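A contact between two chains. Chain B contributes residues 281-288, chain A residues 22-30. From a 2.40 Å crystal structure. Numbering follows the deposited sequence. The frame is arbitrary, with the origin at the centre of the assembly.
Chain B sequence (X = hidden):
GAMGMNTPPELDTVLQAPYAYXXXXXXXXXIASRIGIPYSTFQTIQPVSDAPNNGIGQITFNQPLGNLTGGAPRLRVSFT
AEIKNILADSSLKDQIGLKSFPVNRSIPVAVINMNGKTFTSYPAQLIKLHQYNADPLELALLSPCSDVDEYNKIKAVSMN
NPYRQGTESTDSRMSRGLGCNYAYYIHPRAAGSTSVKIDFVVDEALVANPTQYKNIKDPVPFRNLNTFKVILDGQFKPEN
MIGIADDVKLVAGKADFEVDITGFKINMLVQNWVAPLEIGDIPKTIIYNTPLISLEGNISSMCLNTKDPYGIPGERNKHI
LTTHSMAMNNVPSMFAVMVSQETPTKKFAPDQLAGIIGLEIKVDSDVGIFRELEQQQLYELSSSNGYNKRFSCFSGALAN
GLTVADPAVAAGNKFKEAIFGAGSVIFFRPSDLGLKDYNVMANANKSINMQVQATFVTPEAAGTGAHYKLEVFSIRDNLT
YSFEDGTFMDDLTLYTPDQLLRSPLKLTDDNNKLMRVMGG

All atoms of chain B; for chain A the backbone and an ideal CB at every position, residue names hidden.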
# COMPACT_ATOMS: atom_id res chain seq x y z
N ASP B 281 18.78 1.71 -35.01
CA ASP B 281 18.87 0.33 -35.46
C ASP B 281 18.76 -0.61 -34.26
O ASP B 281 19.35 -0.35 -33.21
CB ASP B 281 20.18 0.08 -36.20
CG ASP B 281 20.24 0.80 -37.54
OD1 ASP B 281 20.07 2.03 -37.57
OD2 ASP B 281 20.45 0.12 -38.57
N ILE B 282 18.00 -1.68 -34.42
CA ILE B 282 17.85 -2.71 -33.40
C ILE B 282 19.17 -3.48 -33.35
O ILE B 282 19.70 -3.84 -34.40
CB ILE B 282 16.65 -3.63 -33.70
CG1 ILE B 282 15.34 -2.83 -33.65
CG2 ILE B 282 16.56 -4.79 -32.71
CD1 ILE B 282 14.13 -3.57 -34.18
N PRO B 283 19.73 -3.73 -32.14
CA PRO B 283 21.04 -4.39 -32.05
C PRO B 283 21.06 -5.83 -32.57
O PRO B 283 20.01 -6.48 -32.64
CB PRO B 283 21.36 -4.35 -30.55
CG PRO B 283 20.05 -4.19 -29.87
CD PRO B 283 19.20 -3.38 -30.80
N LYS B 284 22.25 -6.30 -32.93
CA LYS B 284 22.46 -7.62 -33.54
C LYS B 284 21.94 -8.76 -32.67
O LYS B 284 21.30 -9.68 -33.19
CB LYS B 284 23.94 -7.83 -33.82
CG LYS B 284 24.47 -7.07 -35.03
CD LYS B 284 25.99 -7.18 -35.12
CE LYS B 284 26.52 -6.89 -36.51
NZ LYS B 284 25.77 -5.83 -37.24
N THR B 285 22.23 -8.71 -31.37
CA THR B 285 21.84 -9.75 -30.43
C THR B 285 21.09 -9.14 -29.24
O THR B 285 21.65 -8.33 -28.50
CB THR B 285 23.07 -10.53 -29.93
OG1 THR B 285 23.88 -10.91 -31.05
CG2 THR B 285 22.65 -11.78 -29.16
N ILE B 286 19.82 -9.53 -29.08
CA ILE B 286 18.98 -9.10 -27.97
C ILE B 286 18.93 -10.22 -26.93
O ILE B 286 18.79 -11.39 -27.29
CB ILE B 286 17.55 -8.75 -28.43
CG1 ILE B 286 17.57 -7.67 -29.51
CG2 ILE B 286 16.70 -8.28 -27.25
CD1 ILE B 286 16.26 -7.52 -30.25
N ILE B 287 19.04 -9.84 -25.66
CA ILE B 287 19.02 -10.79 -24.54
C ILE B 287 17.68 -10.69 -23.79
O ILE B 287 17.14 -9.59 -23.63
CB ILE B 287 20.21 -10.53 -23.58
CG1 ILE B 287 21.54 -10.63 -24.34
CG2 ILE B 287 20.19 -11.52 -22.41
CD1 ILE B 287 22.77 -10.21 -23.56
N TYR B 288 17.17 -11.84 -23.35
CA TYR B 288 15.92 -11.92 -22.59
C TYR B 288 16.13 -12.75 -21.33
O TYR B 288 16.72 -13.83 -21.39
CB TYR B 288 14.81 -12.56 -23.42
CG TYR B 288 14.48 -11.81 -24.70
CD1 TYR B 288 15.25 -11.99 -25.84
CD2 TYR B 288 13.40 -10.94 -24.77
CE1 TYR B 288 14.96 -11.32 -27.02
CE2 TYR B 288 13.09 -10.26 -25.94
CZ TYR B 288 13.88 -10.45 -27.06
OH TYR B 288 13.61 -9.79 -28.24
N UNK A 22 15.13 0.06 -24.51
CA UNK A 22 16.51 -0.13 -24.06
C UNK A 22 16.80 -1.63 -24.10
O UNK A 22 16.66 -2.33 -23.09
CB UNK A 22 16.73 0.44 -22.66
N UNK A 23 17.20 -2.12 -25.27
CA UNK A 23 17.36 -3.55 -25.53
C UNK A 23 18.49 -4.13 -24.67
O UNK A 23 19.57 -3.55 -24.64
CB UNK A 23 17.64 -3.79 -27.01
N UNK A 24 18.24 -5.24 -23.95
CA UNK A 24 19.36 -5.90 -23.26
C UNK A 24 20.35 -6.52 -24.25
O UNK A 24 19.96 -7.31 -25.11
CB UNK A 24 18.83 -6.98 -22.31
N UNK A 25 21.62 -6.13 -24.12
CA UNK A 25 22.71 -6.60 -24.99
C UNK A 25 23.94 -6.89 -24.13
O UNK A 25 23.96 -6.61 -22.93
CB UNK A 25 23.04 -5.57 -26.07
N UNK A 26 24.98 -7.42 -24.77
CA UNK A 26 26.29 -7.61 -24.14
C UNK A 26 26.93 -6.32 -23.61
O UNK A 26 27.77 -6.38 -22.71
CB UNK A 26 27.24 -8.26 -25.15
N UNK A 27 26.56 -5.18 -24.18
CA UNK A 27 27.08 -3.87 -23.76
C UNK A 27 26.43 -3.29 -22.50
O UNK A 27 27.04 -2.44 -21.85
CB UNK A 27 26.90 -2.87 -24.91
N UNK A 28 25.22 -3.73 -22.16
CA UNK A 28 24.49 -3.20 -20.98
C UNK A 28 23.92 -4.25 -20.01
O UNK A 28 23.11 -3.90 -19.14
CB UNK A 28 23.33 -2.33 -21.47
N UNK A 29 24.35 -5.51 -20.13
CA UNK A 29 23.91 -6.58 -19.23
C UNK A 29 25.13 -7.16 -18.51
O UNK A 29 26.21 -7.26 -19.08
CB UNK A 29 23.16 -7.67 -20.00
N UNK A 30 24.93 -7.52 -17.24
CA UNK A 30 25.92 -8.24 -16.45
C UNK A 30 25.21 -9.32 -15.64
O UNK A 30 24.05 -9.15 -15.25
CB UNK A 30 26.69 -7.29 -15.54

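Position 22 has nothing of chain B within 5.5 Å of its ideal CB, so chain B sets no preference. The residue is Asn A22, which makes no contact here.

Position 23 points its CB toward chain B. The ideal CB lies 3.8 Å from Pro B283 CG and 4.6 Å from Ile B286 CG2. Ile B282, Pro B283 and Ile B286 offer an apolar surface, which would suit a large aliphatic or aromatic side chain. The residue is Trp A23, with chi1 m. Its CD1 packs 3.3 Å from Pro B283 CD, and its CE3 lies 3.9 Å from Ile B286 CD1. Ile B282 CG2 sits over one face of the ring. A water joins the indole to the chain B backbone: it accepts a weak hydrogen bond from Trp A23 NE1 (3.0 Å) and donates one to Asp B281 O (2.8 Å).

Position 24 has its CB sideways, 3.4 Å from Ile B287 O. Its carbonyl accepts a hydrogen bond from Ile B287 N, at 2.7 Å from N to O. Phi is -68° and psi 125°. The close approach of the CB to Ile B287 O argues for a compact side chain, and the phi allows proline; proline, alanine or valine would be reasonable. The residue is Pro A24. Its CB lies 4.0 Å from Ile B287 CB. The same Pro A24 O also receives a CA-H...O contact from Ile B286 CA, at 3.5 Å.

Position 25 points away overall, yet its ideal CB is 3.9 Å from Thr B285 O and 4.9 Å from Pro B283 CB. A small or beta-branched residue would fit. The residue is Thr A25. Its CG2 lies 3.6 Å from both Pro B283 CG and Thr B285 O. Its OG1 turns to position 28 of its own chain.

Position 26 has its CB sideways, 5.1 Å from Ile B287 CD1, so many residues are possible. The residue is Ser A26. A water accepts from Ser A26 N (2.8 Å) and donates to Thr B285 O (3.1 Å).

Positions 27 and 28 have ideal CB atoms beyond 5.5 Å of chain B, which sets no preference at either. Lys A27 makes no contact with chain B. Asn A28 braces the loop: its ND2 donates to Trp A23 O (3.0 Å), and its OD1 accepts from Thr A25 N (2.7 Å) and Thr A25 OG1 (3.2 Å).

Position 29 points toward Ile B287 CD1, 4.4 Å from its ideal CB. An aliphatic residue suits it. The residue is Val A29, whose CG2 lies 4.4 Å from Ile B287 CD1.

Position 30 is out of reach, so chain B sets no preference. The residue is Lys A30.

Chain A 22-30: NWPTSKNVK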
# COMPACT_ATOMS: atom_id res chain seq x y z
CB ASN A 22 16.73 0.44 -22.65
CG ASN A 22 18.16 0.26 -22.16
OD1 ASN A 22 19.12 0.45 -22.92
ND2 ASN A 22 18.32 -0.12 -20.90
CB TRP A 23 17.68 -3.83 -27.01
CG TRP A 23 16.73 -3.20 -27.99
CD1 TRP A 23 16.95 -2.05 -28.71
CD2 TRP A 23 15.44 -3.67 -28.38
NE1 TRP A 23 15.86 -1.78 -29.51
CE2 TRP A 23 14.92 -2.76 -29.33
CE3 TRP A 23 14.66 -4.78 -28.01
CZ2 TRP A 23 13.66 -2.92 -29.92
CZ3 TRP A 23 13.40 -4.93 -28.60
CH2 TRP A 23 12.92 -4.01 -29.54
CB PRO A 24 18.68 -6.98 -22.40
CG PRO A 24 17.25 -6.58 -22.31
CD PRO A 24 16.94 -5.81 -23.56
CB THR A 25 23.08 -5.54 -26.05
OG1 THR A 25 23.59 -4.36 -25.40
CG2 THR A 25 21.87 -5.16 -26.90
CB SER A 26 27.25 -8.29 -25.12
OG SER A 26 27.42 -7.50 -26.28
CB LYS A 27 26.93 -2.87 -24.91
CG LYS A 27 27.77 -3.21 -26.13
CD LYS A 27 27.48 -2.28 -27.30
CE LYS A 27 28.28 -2.66 -28.53
NZ LYS A 27 27.93 -1.82 -29.71
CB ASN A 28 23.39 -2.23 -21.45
CG ASN A 28 22.26 -2.91 -22.21
OD1 ASN A 28 22.31 -4.11 -22.50
ND2 ASN A 28 21.22 -2.14 -22.53
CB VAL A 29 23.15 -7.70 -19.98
CG1 VAL A 29 22.84 -8.87 -19.06
CG2 VAL A 29 21.86 -7.15 -20.56
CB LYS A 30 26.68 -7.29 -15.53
CG LYS A 30 27.62 -6.35 -16.28
CD LYS A 30 28.35 -5.40 -15.34
CE LYS A 30 29.26 -4.48 -16.12
NZ LYS A 30 29.84 -3.41 -15.26
O HOH W 1 17.36 0.12 -31.31
O HOH W 2 24.47 -8.55 -27.28
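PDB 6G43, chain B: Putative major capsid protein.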